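Local coordinates for protein guanylate kinase (Coxiella burnetii, PDB 3TR0) that catalyses the ATP-dependent phosphorylation of GMP to GDP, a nucleotide-recycling step, and is seen here with GMP in its pocket, at residues 8-13 with 118-123; 29-34 with 183-188; 38-43 with 54-59; 76-81 with 103-108. All coordinates share one frame; numbering follows the deposited sequence.

Contact 1 (8-13 with 118-123); sequences NLFIIS and PALSIF
N8 ND2 donates to the carbonyl of P118 over 2.9 Å, and its other partner is E187 OE2 on the helix 173-187, so the buried amide nitrogen is held from two directions. P118 O lies in the amide plane of N8 but is met from above its own carbonyl plane. CG is anti to the backbone N (chi1 -157°), and from it the amide reaches P118. From there four backbone bonds join the strands, L120 N to L9 O, I11 N to L120 O (2.8 Å), I122 N to I11 O and S13 N to I122 O. Their N-to-C directions differ by 20°, which establishes a parallel pair. F10 and L120 lie side by side on one face, CE1 of F10 at 4.0 Å from CD1 of L120. On the same face I12 CD1 meets I122 CD1 at 3.7 Å, and helix 173-187 covers this layer through I183, I184 and E187. I11 CB and S121 CB pack on the other face, where helix 106-115 touches I11. At the far end S13 O stands over one face of the F123 ring. These are adjacent inner strands of the five-stranded parallel sheet of a P-loop NTPase core.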
# COMPACT_ATOMS: atom_id res chain seq x y z
N ASN A 8 -5.63 10.16 -7.11
CA ASN A 8 -4.76 9.36 -7.96
C ASN A 8 -5.60 8.52 -8.91
O ASN A 8 -6.82 8.41 -8.74
CB ASN A 8 -3.89 8.45 -7.09
CG ASN A 8 -2.61 8.00 -7.79
OD1 ASN A 8 -2.43 8.23 -8.98
ND2 ASN A 8 -1.72 7.37 -7.03
N LEU A 9 -4.95 7.95 -9.92
CA LEU A 9 -5.59 6.99 -10.80
C LEU A 9 -5.22 5.58 -10.37
O LEU A 9 -4.07 5.29 -10.08
CB LEU A 9 -5.14 7.22 -12.24
CG LEU A 9 -5.36 8.62 -12.81
CD1 LEU A 9 -4.84 8.70 -14.24
CD2 LEU A 9 -6.84 8.98 -12.77
N PHE A 10 -6.21 4.70 -10.33
CA PHE A 10 -5.99 3.31 -9.99
C PHE A 10 -6.40 2.44 -11.15
O PHE A 10 -7.59 2.30 -11.44
CB PHE A 10 -6.77 2.93 -8.73
CG PHE A 10 -6.27 3.61 -7.49
CD1 PHE A 10 -5.26 3.05 -6.73
CD2 PHE A 10 -6.79 4.84 -7.09
CE1 PHE A 10 -4.79 3.68 -5.59
CE2 PHE A 10 -6.33 5.47 -5.96
CZ PHE A 10 -5.32 4.89 -5.21
N ILE A 11 -5.41 1.87 -11.84
CA ILE A 11 -5.64 1.07 -13.03
C ILE A 11 -5.93 -0.36 -12.60
O ILE A 11 -5.17 -0.94 -11.83
CB ILE A 11 -4.41 1.08 -13.95
CG1 ILE A 11 -4.07 2.51 -14.38
CG2 ILE A 11 -4.65 0.21 -15.18
CD1 ILE A 11 -2.65 2.68 -14.87
N ILE A 12 -7.03 -0.92 -13.10
CA ILE A 12 -7.36 -2.31 -12.83
C ILE A 12 -7.41 -3.08 -14.14
O ILE A 12 -8.21 -2.76 -15.02
CB ILE A 12 -8.74 -2.44 -12.18
CG1 ILE A 12 -8.92 -1.40 -11.08
CG2 ILE A 12 -8.93 -3.84 -11.64
CD1 ILE A 12 -8.02 -1.62 -9.89
N SER A 13 -6.55 -4.08 -14.29
CA SER A 13 -6.52 -4.89 -15.51
C SER A 13 -6.65 -6.37 -15.19
O SER A 13 -6.25 -6.82 -14.12
CB SER A 13 -5.24 -4.64 -16.30
OG SER A 13 -5.07 -3.26 -16.59
N PRO A 118 2.12 9.03 -10.94
CA PRO A 118 1.74 8.52 -9.61
C PRO A 118 0.77 7.35 -9.68
O PRO A 118 0.56 6.68 -8.67
CB PRO A 118 1.06 9.72 -8.95
CG PRO A 118 1.55 10.91 -9.70
CD PRO A 118 1.70 10.43 -11.11
N ALA A 119 0.18 7.10 -10.85
CA ALA A 119 -0.82 6.04 -11.00
C ALA A 119 -0.35 4.67 -10.48
O ALA A 119 0.79 4.25 -10.72
CB ALA A 119 -1.26 5.93 -12.45
N LEU A 120 -1.25 3.98 -9.78
CA LEU A 120 -0.97 2.63 -9.32
C LEU A 120 -1.77 1.65 -10.16
O LEU A 120 -2.91 1.93 -10.54
CB LEU A 120 -1.35 2.47 -7.84
CG LEU A 120 -0.50 3.22 -6.81
CD1 LEU A 120 -0.91 2.82 -5.40
CD2 LEU A 120 0.98 2.94 -7.03
N SER A 121 -1.17 0.50 -10.48
CA SER A 121 -1.86 -0.48 -11.30
C SER A 121 -1.97 -1.83 -10.58
O SER A 121 -1.04 -2.26 -9.90
CB SER A 121 -1.17 -0.62 -12.67
OG SER A 121 0.18 -1.03 -12.54
N ILE A 122 -3.13 -2.46 -10.73
CA ILE A 122 -3.44 -3.73 -10.07
C ILE A 122 -3.89 -4.74 -11.12
O ILE A 122 -4.78 -4.44 -11.92
CB ILE A 122 -4.59 -3.56 -9.07
CG1 ILE A 122 -4.29 -2.44 -8.08
CG2 ILE A 122 -4.89 -4.88 -8.36
CD1 ILE A 122 -5.49 -2.00 -7.26
N PHE A 123 -3.29 -5.92 -11.12
CA PHE A 123 -3.69 -6.97 -12.05
C PHE A 123 -4.47 -8.05 -11.31
O PHE A 123 -4.00 -8.60 -10.32
CB PHE A 123 -2.47 -7.58 -12.76
CG PHE A 123 -2.82 -8.28 -14.04
CD1 PHE A 123 -2.68 -7.63 -15.26
CD2 PHE A 123 -3.29 -9.58 -14.03
CE1 PHE A 123 -3.00 -8.27 -16.45
CE2 PHE A 123 -3.62 -10.22 -15.22
CZ PHE A 123 -3.48 -9.56 -16.42

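Contact 2 (29-34 with 183-188); sequences KALAEI and IISAER
The turn that leaves helix 20-30 and enters the edge strand 34-36 of the parallel core sheet is tied here to the C-terminal part of helix 173-187. R188 makes the polar link: its NH2 donates to A32 O at 2.8 Å, in the carbonyl plane and 17° out of the guanidinium plane, while NH1 adds a weak bond to the same oxygen. One carbonyl thus takes both terminal nitrogens. The arm is extended from CG to NE, which brings NE out toward the turn. A water accepts from A32 N at 2.8 Å and, weakly, from R188 NH1. Through NE, R188 forms a salt bridge with D99 of strand 99-103, next to the edge strand. Beside it the contact is apolar. I34 and I184 reach toward each other tip to tip, and the L31 side chain crosses that of I184 obliquely, CD1 3.7 Å from CG2. I184 CG2 also lies 3.8 Å above one face of the R188 guanidinium, offset toward its rim. Helix 173-187 lies on one face of the parallel sheet and its end reaches the turn before strand 34-36, as in the three-layer alpha-beta-alpha architecture of the kinase core.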
# COMPACT_ATOMS: atom_id res chain seq x y z
N LYS A 29 -18.45 0.63 -3.72
CA LYS A 29 -19.51 0.63 -2.71
C LYS A 29 -18.93 0.64 -1.31
O LYS A 29 -19.55 1.14 -0.37
CB LYS A 29 -20.43 -0.59 -2.89
CG LYS A 29 -21.70 -0.28 -3.65
CD LYS A 29 -21.42 0.60 -4.85
CE LYS A 29 -22.70 1.16 -5.45
NZ LYS A 29 -22.41 2.17 -6.51
N ALA A 30 -17.73 0.09 -1.17
CA ALA A 30 -17.08 -0.03 0.13
C ALA A 30 -16.26 1.21 0.51
O ALA A 30 -16.04 1.48 1.69
CB ALA A 30 -16.21 -1.27 0.17
N LEU A 31 -15.81 1.95 -0.50
CA LEU A 31 -14.95 3.11 -0.27
C LEU A 31 -15.63 4.41 -0.66
O LEU A 31 -16.47 4.45 -1.56
CB LEU A 31 -13.65 2.98 -1.06
CG LEU A 31 -12.57 2.04 -0.54
CD1 LEU A 31 -11.41 1.99 -1.53
CD2 LEU A 31 -12.09 2.49 0.83
N ALA A 32 -15.24 5.49 0.01
CA ALA A 32 -15.72 6.82 -0.35
C ALA A 32 -14.69 7.53 -1.22
O ALA A 32 -13.53 7.13 -1.27
CB ALA A 32 -16.00 7.63 0.91
N GLU A 33 -15.14 8.57 -1.92
CA GLU A 33 -14.26 9.45 -2.68
C GLU A 33 -13.48 8.73 -3.78
O GLU A 33 -12.32 9.04 -4.03
CB GLU A 33 -13.31 10.20 -1.74
CG GLU A 33 -14.03 11.05 -0.70
CD GLU A 33 -13.08 11.78 0.22
OE1 GLU A 33 -12.89 13.00 0.03
OE2 GLU A 33 -12.52 11.14 1.13
N ILE A 34 -14.13 7.78 -4.43
CA ILE A 34 -13.54 7.08 -5.55
C ILE A 34 -14.63 6.70 -6.54
O ILE A 34 -15.69 6.20 -6.15
CB ILE A 34 -12.72 5.84 -5.09
CG1 ILE A 34 -11.97 5.21 -6.26
CG2 ILE A 34 -13.62 4.82 -4.41
CD1 ILE A 34 -10.91 4.19 -5.83
N ILE A 183 -5.09 -1.83 -0.85
CA ILE A 183 -4.20 -1.16 -1.80
C ILE A 183 -4.54 0.32 -1.95
O ILE A 183 -3.65 1.17 -1.93
CB ILE A 183 -4.20 -1.87 -3.17
CG1 ILE A 183 -3.53 -3.25 -3.05
CG2 ILE A 183 -3.50 -1.02 -4.21
CD1 ILE A 183 -3.87 -4.21 -4.18
N ILE A 184 -5.82 0.63 -2.12
CA ILE A 184 -6.24 2.02 -2.24
C ILE A 184 -6.07 2.76 -0.91
O ILE A 184 -5.63 3.91 -0.89
CB ILE A 184 -7.69 2.13 -2.73
CG1 ILE A 184 -7.76 1.69 -4.20
CG2 ILE A 184 -8.20 3.56 -2.57
CD1 ILE A 184 -9.16 1.41 -4.69
N SER A 185 -6.40 2.09 0.18
CA SER A 185 -6.29 2.70 1.51
C SER A 185 -4.85 3.06 1.85
O SER A 185 -4.58 4.11 2.43
CB SER A 185 -6.88 1.76 2.57
OG SER A 185 -8.28 1.60 2.40
N ALA A 186 -3.91 2.18 1.48
CA ALA A 186 -2.49 2.43 1.72
C ALA A 186 -1.99 3.60 0.89
O ALA A 186 -1.19 4.41 1.36
CB ALA A 186 -1.67 1.18 1.44
N GLU A 187 -2.43 3.69 -0.36
CA GLU A 187 -2.03 4.80 -1.23
C GLU A 187 -2.41 6.12 -0.58
O GLU A 187 -1.66 7.10 -0.64
CB GLU A 187 -2.70 4.69 -2.60
CG GLU A 187 -2.17 5.68 -3.64
CD GLU A 187 -2.82 7.06 -3.56
OE1 GLU A 187 -3.81 7.23 -2.83
OE2 GLU A 187 -2.31 7.97 -4.24
N ARG A 188 -3.57 6.15 0.05
CA ARG A 188 -4.10 7.37 0.64
C ARG A 188 -3.38 7.76 1.92
O ARG A 188 -3.64 8.81 2.49
CB ARG A 188 -5.60 7.22 0.91
CG ARG A 188 -6.45 7.14 -0.35
CD ARG A 188 -7.87 6.71 -0.02
NE ARG A 188 -8.79 6.99 -1.12
CZ ARG A 188 -10.10 6.74 -1.07
NH1 ARG A 188 -10.64 6.21 0.02
NH2 ARG A 188 -10.87 7.03 -2.11
O HOH W 1 -13.09 5.92 1.76

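Contact 3 (38-43 with 54-59); sequences ISHTTR and DYFFID. With 5GP (guanosine-5'-monophosphate), chain D.
H40 pairs with F56 and T41 with F57 in parallel register, at the outer side of the mixed sheet of the GMP-binding domain of guanylate kinases, through bonds from F56 N to S39 O, T41 N to F56 O and I58 N to T41 O. The last of these is nearly straight, 177° at the hydrogen. On one face H40 and F56 form an offset stack, planes 26° apart and centroids separated by 4.8 Å, with F56 CB over the imidazole. I38 CG2 closes on F56 CE2 at 3.6 Å from a perpendicular course. On the other face T41 CG2 makes a CH-pi contact over the Y55 ring, 3.9 Å from its centroid. T41 OG1, anti to the backbone N, accepts from R43 N in an ST turn and also bonds H82 O. R43 bends at chi2 and chi3 to the nucleotide phosphate, its guanidinium plane 86° from that of Y55, and D49 forms a salt bridge with its NH1. NE donates to O2P at 3.1 Å and NH2 to O1P at 2.9 Å. Y55 OH gives a second bond to O1P at 2.8 Å, while S39 OG donates to O6 of the guanine at 2.6 Å.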
# COMPACT_ATOMS: atom_id res chain seq x y z
N ILE A 38 -16.38 5.52 -16.75
CA ILE A 38 -17.17 4.79 -17.73
C ILE A 38 -16.59 5.04 -19.11
O ILE A 38 -16.56 6.18 -19.59
CB ILE A 38 -18.65 5.21 -17.71
CG1 ILE A 38 -19.26 4.94 -16.33
CG2 ILE A 38 -19.42 4.49 -18.80
CD1 ILE A 38 -18.96 3.54 -15.81
N SER A 39 -16.10 3.97 -19.74
CA SER A 39 -15.41 4.07 -21.02
C SER A 39 -16.34 4.22 -22.20
O SER A 39 -17.52 3.87 -22.14
CB SER A 39 -14.54 2.82 -21.24
OG SER A 39 -13.54 2.71 -20.23
N HIS A 40 -15.80 4.75 -23.30
CA HIS A 40 -16.45 4.70 -24.59
C HIS A 40 -15.96 3.46 -25.32
O HIS A 40 -14.80 3.07 -25.19
CB HIS A 40 -16.13 5.95 -25.41
CG HIS A 40 -16.85 7.18 -24.94
ND1 HIS A 40 -16.44 7.91 -23.84
CD2 HIS A 40 -17.93 7.83 -25.44
CE1 HIS A 40 -17.25 8.94 -23.68
NE2 HIS A 40 -18.16 8.92 -24.64
N THR A 41 -16.84 2.82 -26.09
CA THR A 41 -16.47 1.63 -26.84
C THR A 41 -17.29 1.49 -28.12
O THR A 41 -18.44 1.92 -28.18
CB THR A 41 -16.65 0.35 -26.00
OG1 THR A 41 -16.13 -0.77 -26.72
CG2 THR A 41 -18.11 0.11 -25.69
N THR A 42 -16.69 0.89 -29.14
CA THR A 42 -17.39 0.58 -30.38
C THR A 42 -17.89 -0.85 -30.33
O THR A 42 -18.61 -1.30 -31.23
CB THR A 42 -16.47 0.74 -31.60
OG1 THR A 42 -15.37 -0.17 -31.50
CG2 THR A 42 -15.95 2.16 -31.71
N ARG A 43 -17.51 -1.57 -29.28
CA ARG A 43 -17.98 -2.93 -29.09
C ARG A 43 -19.50 -2.92 -29.05
O ARG A 43 -20.10 -2.13 -28.32
CB ARG A 43 -17.40 -3.52 -27.80
CG ARG A 43 -17.56 -5.03 -27.67
CD ARG A 43 -18.78 -5.38 -26.84
NE ARG A 43 -18.52 -5.24 -25.42
CZ ARG A 43 -19.46 -5.02 -24.51
NH1 ARG A 43 -20.72 -4.90 -24.88
NH2 ARG A 43 -19.13 -4.92 -23.23
N ASP A 54 -22.63 0.55 -18.22
CA ASP A 54 -21.56 -0.36 -18.60
C ASP A 54 -20.54 0.38 -19.45
O ASP A 54 -19.33 0.30 -19.21
CB ASP A 54 -22.15 -1.55 -19.37
CG ASP A 54 -23.13 -2.34 -18.53
OD1 ASP A 54 -22.69 -3.29 -17.84
OD2 ASP A 54 -24.34 -2.02 -18.56
N TYR A 55 -21.03 1.11 -20.45
CA TYR A 55 -20.18 1.90 -21.32
C TYR A 55 -21.01 3.02 -21.91
O TYR A 55 -22.24 3.03 -21.79
CB TYR A 55 -19.68 1.06 -22.50
CG TYR A 55 -18.61 0.04 -22.18
CD1 TYR A 55 -17.27 0.41 -22.15
CD2 TYR A 55 -18.93 -1.29 -21.96
CE1 TYR A 55 -16.28 -0.53 -21.87
CE2 TYR A 55 -17.96 -2.23 -21.69
CZ TYR A 55 -16.63 -1.84 -21.64
OH TYR A 55 -15.66 -2.78 -21.37
N PHE A 56 -20.33 3.97 -22.54
CA PHE A 56 -20.97 4.85 -23.49
C PHE A 56 -20.79 4.17 -24.83
O PHE A 56 -19.68 4.15 -25.37
CB PHE A 56 -20.30 6.22 -23.49
CG PHE A 56 -20.48 6.99 -22.21
CD1 PHE A 56 -21.71 7.56 -21.90
CD2 PHE A 56 -19.43 7.15 -21.33
CE1 PHE A 56 -21.87 8.27 -20.73
CE2 PHE A 56 -19.59 7.85 -20.16
CZ PHE A 56 -20.82 8.42 -19.86
N PHE A 57 -21.86 3.59 -25.35
CA PHE A 57 -21.77 2.85 -26.59
C PHE A 57 -21.90 3.77 -27.80
O PHE A 57 -22.89 4.48 -27.94
CB PHE A 57 -22.82 1.74 -26.64
CG PHE A 57 -22.69 0.74 -25.53
CD1 PHE A 57 -21.89 -0.38 -25.68
CD2 PHE A 57 -23.38 0.91 -24.33
CE1 PHE A 57 -21.78 -1.31 -24.66
CE2 PHE A 57 -23.27 -0.02 -23.32
CZ PHE A 57 -22.47 -1.13 -23.48
N ILE A 58 -20.88 3.77 -28.64
CA ILE A 58 -20.87 4.61 -29.83
C ILE A 58 -20.37 3.83 -31.03
O ILE A 58 -19.93 2.68 -30.89
CB ILE A 58 -19.99 5.86 -29.63
CG1 ILE A 58 -18.57 5.45 -29.22
CG2 ILE A 58 -20.59 6.76 -28.57
CD1 ILE A 58 -17.61 6.62 -29.14
N ASP A 59 -20.42 4.43 -32.22
CA ASP A 59 -19.93 3.77 -33.42
C ASP A 59 -18.49 4.17 -33.75
O ASP A 59 -17.93 5.07 -33.12
CB ASP A 59 -20.86 4.01 -34.61
CG ASP A 59 -21.13 5.48 -34.88
OD1 ASP A 59 -20.22 6.31 -34.68
OD2 ASP A 59 -22.25 5.80 -35.31
P 5GP D . -15.57 -6.01 -22.79
O1P 5GP D . -16.60 -5.31 -21.94
O2P 5GP D . -15.72 -5.93 -24.29
O3P 5GP D . -15.49 -7.45 -22.36
O5' 5GP D . -14.12 -5.52 -22.37
C5' 5GP D . -12.99 -5.82 -23.17
C4' 5GP D . -11.72 -5.35 -22.51
O4' 5GP D . -11.38 -4.04 -22.98
C3' 5GP D . -11.79 -5.18 -21.00
O3' 5GP D . -11.64 -6.40 -20.30
C2' 5GP D . -10.68 -4.18 -20.71
O2' 5GP D . -9.43 -4.85 -20.58
C1' 5GP D . -10.64 -3.35 -22.00
N9 5GP D . -11.22 -2.01 -21.83
C8 5GP D . -12.47 -1.66 -21.47
N7 5GP D . -12.54 -0.30 -21.46
C5 5GP D . -11.33 0.18 -21.82
C6 5GP D . -10.79 1.45 -21.99
O6 5GP D . -11.48 2.48 -21.80
N1 5GP D . -9.51 1.57 -22.37
C2 5GP D . -8.74 0.49 -22.59
N2 5GP D . -7.45 0.63 -22.97
N3 5GP D . -9.24 -0.75 -22.43
C4 5GP D . -10.52 -0.91 -22.05
O HOH W 2 -16.69 1.37 -18.94
O HOH W 3 -20.70 0.29 -29.47

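Contact 4 (76-81 with 103-108). With 5GP (guanosine-5'-monophosphate), chain D.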
# COMPACT_ATOMS: atom_id res chain seq x y z
N ALA A 76 -7.34 2.19 -26.96
CA ALA A 76 -6.70 0.98 -27.48
C ALA A 76 -7.68 0.18 -28.32
O ALA A 76 -8.89 0.38 -28.25
CB ALA A 76 -6.17 0.13 -26.33
N THR A 77 -7.12 -0.74 -29.10
CA THR A 77 -7.93 -1.66 -29.89
C THR A 77 -7.83 -3.05 -29.28
O THR A 77 -6.73 -3.55 -29.03
CB THR A 77 -7.45 -1.72 -31.34
OG1 THR A 77 -7.58 -0.43 -31.94
CG2 THR A 77 -8.27 -2.73 -32.13
N ILE A 78 -8.98 -3.66 -29.04
CA ILE A 78 -9.05 -4.97 -28.40
C ILE A 78 -10.07 -5.85 -29.12
O ILE A 78 -11.24 -5.48 -29.23
CB ILE A 78 -9.42 -4.85 -26.92
CG1 ILE A 78 -8.43 -3.93 -26.20
CG2 ILE A 78 -9.45 -6.22 -26.27
CD1 ILE A 78 -8.93 -3.43 -24.88
N TYR A 79 -9.62 -7.01 -29.58
CA TYR A 79 -10.48 -7.89 -30.36
C TYR A 79 -11.23 -7.10 -31.44
O TYR A 79 -12.45 -7.19 -31.57
CB TYR A 79 -11.47 -8.63 -29.46
CG TYR A 79 -12.40 -9.56 -30.20
CD1 TYR A 79 -11.94 -10.75 -30.76
CD2 TYR A 79 -13.75 -9.26 -30.33
CE1 TYR A 79 -12.79 -11.60 -31.45
CE2 TYR A 79 -14.61 -10.10 -31.01
CZ TYR A 79 -14.12 -11.27 -31.57
OH TYR A 79 -14.98 -12.11 -32.24
N GLU A 80 -10.47 -6.31 -32.20
CA GLU A 80 -11.01 -5.57 -33.34
C GLU A 80 -12.08 -4.53 -32.98
O GLU A 80 -12.82 -4.07 -33.84
CB GLU A 80 -11.55 -6.52 -34.40
CG GLU A 80 -10.52 -7.49 -34.95
CD GLU A 80 -11.03 -8.28 -36.13
OE1 GLU A 80 -11.65 -7.67 -37.03
OE2 GLU A 80 -10.82 -9.51 -36.15
N ARG A 81 -12.15 -4.18 -31.70
CA ARG A 81 -13.06 -3.12 -31.26
C ARG A 81 -12.27 -2.04 -30.54
O ARG A 81 -11.12 -2.25 -30.14
CB ARG A 81 -14.15 -3.68 -30.34
CG ARG A 81 -15.03 -4.75 -30.98
CD ARG A 81 -15.87 -4.18 -32.11
NE ARG A 81 -16.74 -5.20 -32.70
CZ ARG A 81 -17.61 -4.98 -33.67
NH1 ARG A 81 -17.74 -3.76 -34.18
NH2 ARG A 81 -18.35 -5.97 -34.14
N GLU A 103 -10.79 0.77 -15.46
CA GLU A 103 -10.82 -0.63 -15.85
C GLU A 103 -10.41 -0.71 -17.30
O GLU A 103 -11.25 -0.61 -18.20
CB GLU A 103 -12.23 -1.20 -15.70
CG GLU A 103 -12.78 -1.16 -14.29
CD GLU A 103 -14.21 -1.68 -14.23
OE1 GLU A 103 -15.11 -1.01 -14.79
OE2 GLU A 103 -14.43 -2.76 -13.64
N ILE A 104 -9.11 -0.85 -17.54
CA ILE A 104 -8.57 -0.79 -18.89
C ILE A 104 -7.57 -1.92 -19.12
O ILE A 104 -7.11 -2.53 -18.16
CB ILE A 104 -7.89 0.56 -19.16
CG1 ILE A 104 -6.77 0.82 -18.15
CG2 ILE A 104 -8.91 1.70 -19.10
CD1 ILE A 104 -6.06 2.15 -18.33
N ASP A 105 -7.24 -2.20 -20.38
CA ASP A 105 -6.35 -3.31 -20.69
C ASP A 105 -4.90 -2.90 -20.52
O ASP A 105 -4.60 -1.78 -20.11
CB ASP A 105 -6.60 -3.86 -22.10
CG ASP A 105 -5.90 -3.06 -23.18
OD1 ASP A 105 -5.80 -1.83 -23.04
OD2 ASP A 105 -5.46 -3.66 -24.18
N TRP A 106 -3.99 -3.82 -20.84
CA TRP A 106 -2.56 -3.56 -20.62
C TRP A 106 -2.02 -2.44 -21.49
O TRP A 106 -1.10 -1.72 -21.09
CB TRP A 106 -1.73 -4.84 -20.79
CG TRP A 106 -1.69 -5.38 -22.20
CD1 TRP A 106 -2.47 -6.37 -22.73
CD2 TRP A 106 -0.82 -4.96 -23.25
NE1 TRP A 106 -2.15 -6.58 -24.04
CE2 TRP A 106 -1.13 -5.73 -24.39
CE3 TRP A 106 0.20 -4.00 -23.35
CZ2 TRP A 106 -0.47 -5.58 -25.61
CZ3 TRP A 106 0.85 -3.85 -24.56
CH2 TRP A 106 0.52 -4.63 -25.67
N GLN A 107 -2.58 -2.29 -22.69
CA GLN A 107 -2.18 -1.22 -23.60
C GLN A 107 -2.55 0.14 -23.01
O GLN A 107 -1.74 1.07 -23.03
CB GLN A 107 -2.86 -1.37 -24.96
CG GLN A 107 -2.60 -2.70 -25.64
CD GLN A 107 -3.38 -2.84 -26.93
OE1 GLN A 107 -2.86 -2.59 -28.01
NE2 GLN A 107 -4.64 -3.24 -26.81
N GLY A 108 -3.77 0.24 -22.51
CA GLY A 108 -4.21 1.47 -21.87
C GLY A 108 -3.38 1.79 -20.64
O GLY A 108 -3.05 2.95 -20.38
P 5GP D . -15.57 -6.01 -22.79
O1P 5GP D . -16.60 -5.31 -21.94
O2P 5GP D . -15.72 -5.93 -24.29
O3P 5GP D . -15.49 -7.45 -22.36
O5' 5GP D . -14.12 -5.52 -22.37
C5' 5GP D . -12.99 -5.82 -23.17
C4' 5GP D . -11.72 -5.35 -22.51
O4' 5GP D . -11.38 -4.04 -22.98
C3' 5GP D . -11.79 -5.18 -21.00
O3' 5GP D . -11.64 -6.40 -20.30
C2' 5GP D . -10.68 -4.18 -20.71
O2' 5GP D . -9.43 -4.85 -20.58
C1' 5GP D . -10.64 -3.35 -22.00
N9 5GP D . -11.22 -2.01 -21.83
C8 5GP D . -12.47 -1.66 -21.47
N7 5GP D . -12.54 -0.30 -21.46
C5 5GP D . -11.33 0.18 -21.82
C6 5GP D . -10.79 1.45 -21.99
O6 5GP D . -11.48 2.48 -21.80
N1 5GP D . -9.51 1.57 -22.37
C2 5GP D . -8.74 0.49 -22.59
N2 5GP D . -7.45 0.63 -22.97
N3 5GP D . -9.24 -0.75 -22.43
C4 5GP D . -10.52 -0.91 -22.05
O HOH W 4 -4.30 -0.52 -29.55
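I78 and D105 reach toward each other tip to tip, with I78 CD1 at 3.5 Å from D105 CG, while I78 and Q107 slide past each other in opposite directions. The carboxylate of D105 has its two oxygens divided among three donors. OD1 takes the guanine N2 of GMP at 3.0 Å and the backbone N of G108 at 2.9 Å, the latter from above the carboxylate plane, a capping bond at the start of helix 106-115. OD2 receives Q107 NE2 on its syn lone pair at 2.8 Å, with OD2 only 1° out of the plane of the Q107 amide. The same NE2 donates to T77 O across the contact at 3.1 Å and a 167° angle, standing above the carbonyl plane of T77. These two bonds settle the flip of the amide, and a water that accepts from T77 N and donates to Q107 OE1 is consistent with it. Q107 thereby fixes the second oxygen of the residue that reads the base: a second-shell role. The chi1 of 82° puts D105 CG between the backbone N and the carbonyl carbon. D105 is the N-cap of helix 106-115, whose N-terminal end may stabilise the carboxylate. A76 CB packs against Q107 NE2 and the guanine N2, and I78 CD1 touches the ribose O4' at 3.2 Å. The cluster forms the base and sugar side of the GMP pocket of guanylate kinase.

Contacts 1 and 2 belong to the P-loop core and touch directly, their centres 12 Å apart, because helix 173-187 packs on strands 9-13 and 120-125. Contacts 3 and 4 both reach the four-stranded mixed sheet, also 12 Å apart between centres, and both touch GMP from different segments. Contact 4 connects the two halves: I104 bonds to I12 and S13 of contact 1, although the centres lie 15 Å apart. The centre of contact 2 lies 26 Å and 25 Å from those of contacts 3 and 4, across the chain's centre. In sequence, contacts 3 and 4 are nested inside contacts 1 and 2, so the mixed-sheet part of the GMP site is inserted within the core, which itself supplies 103-108.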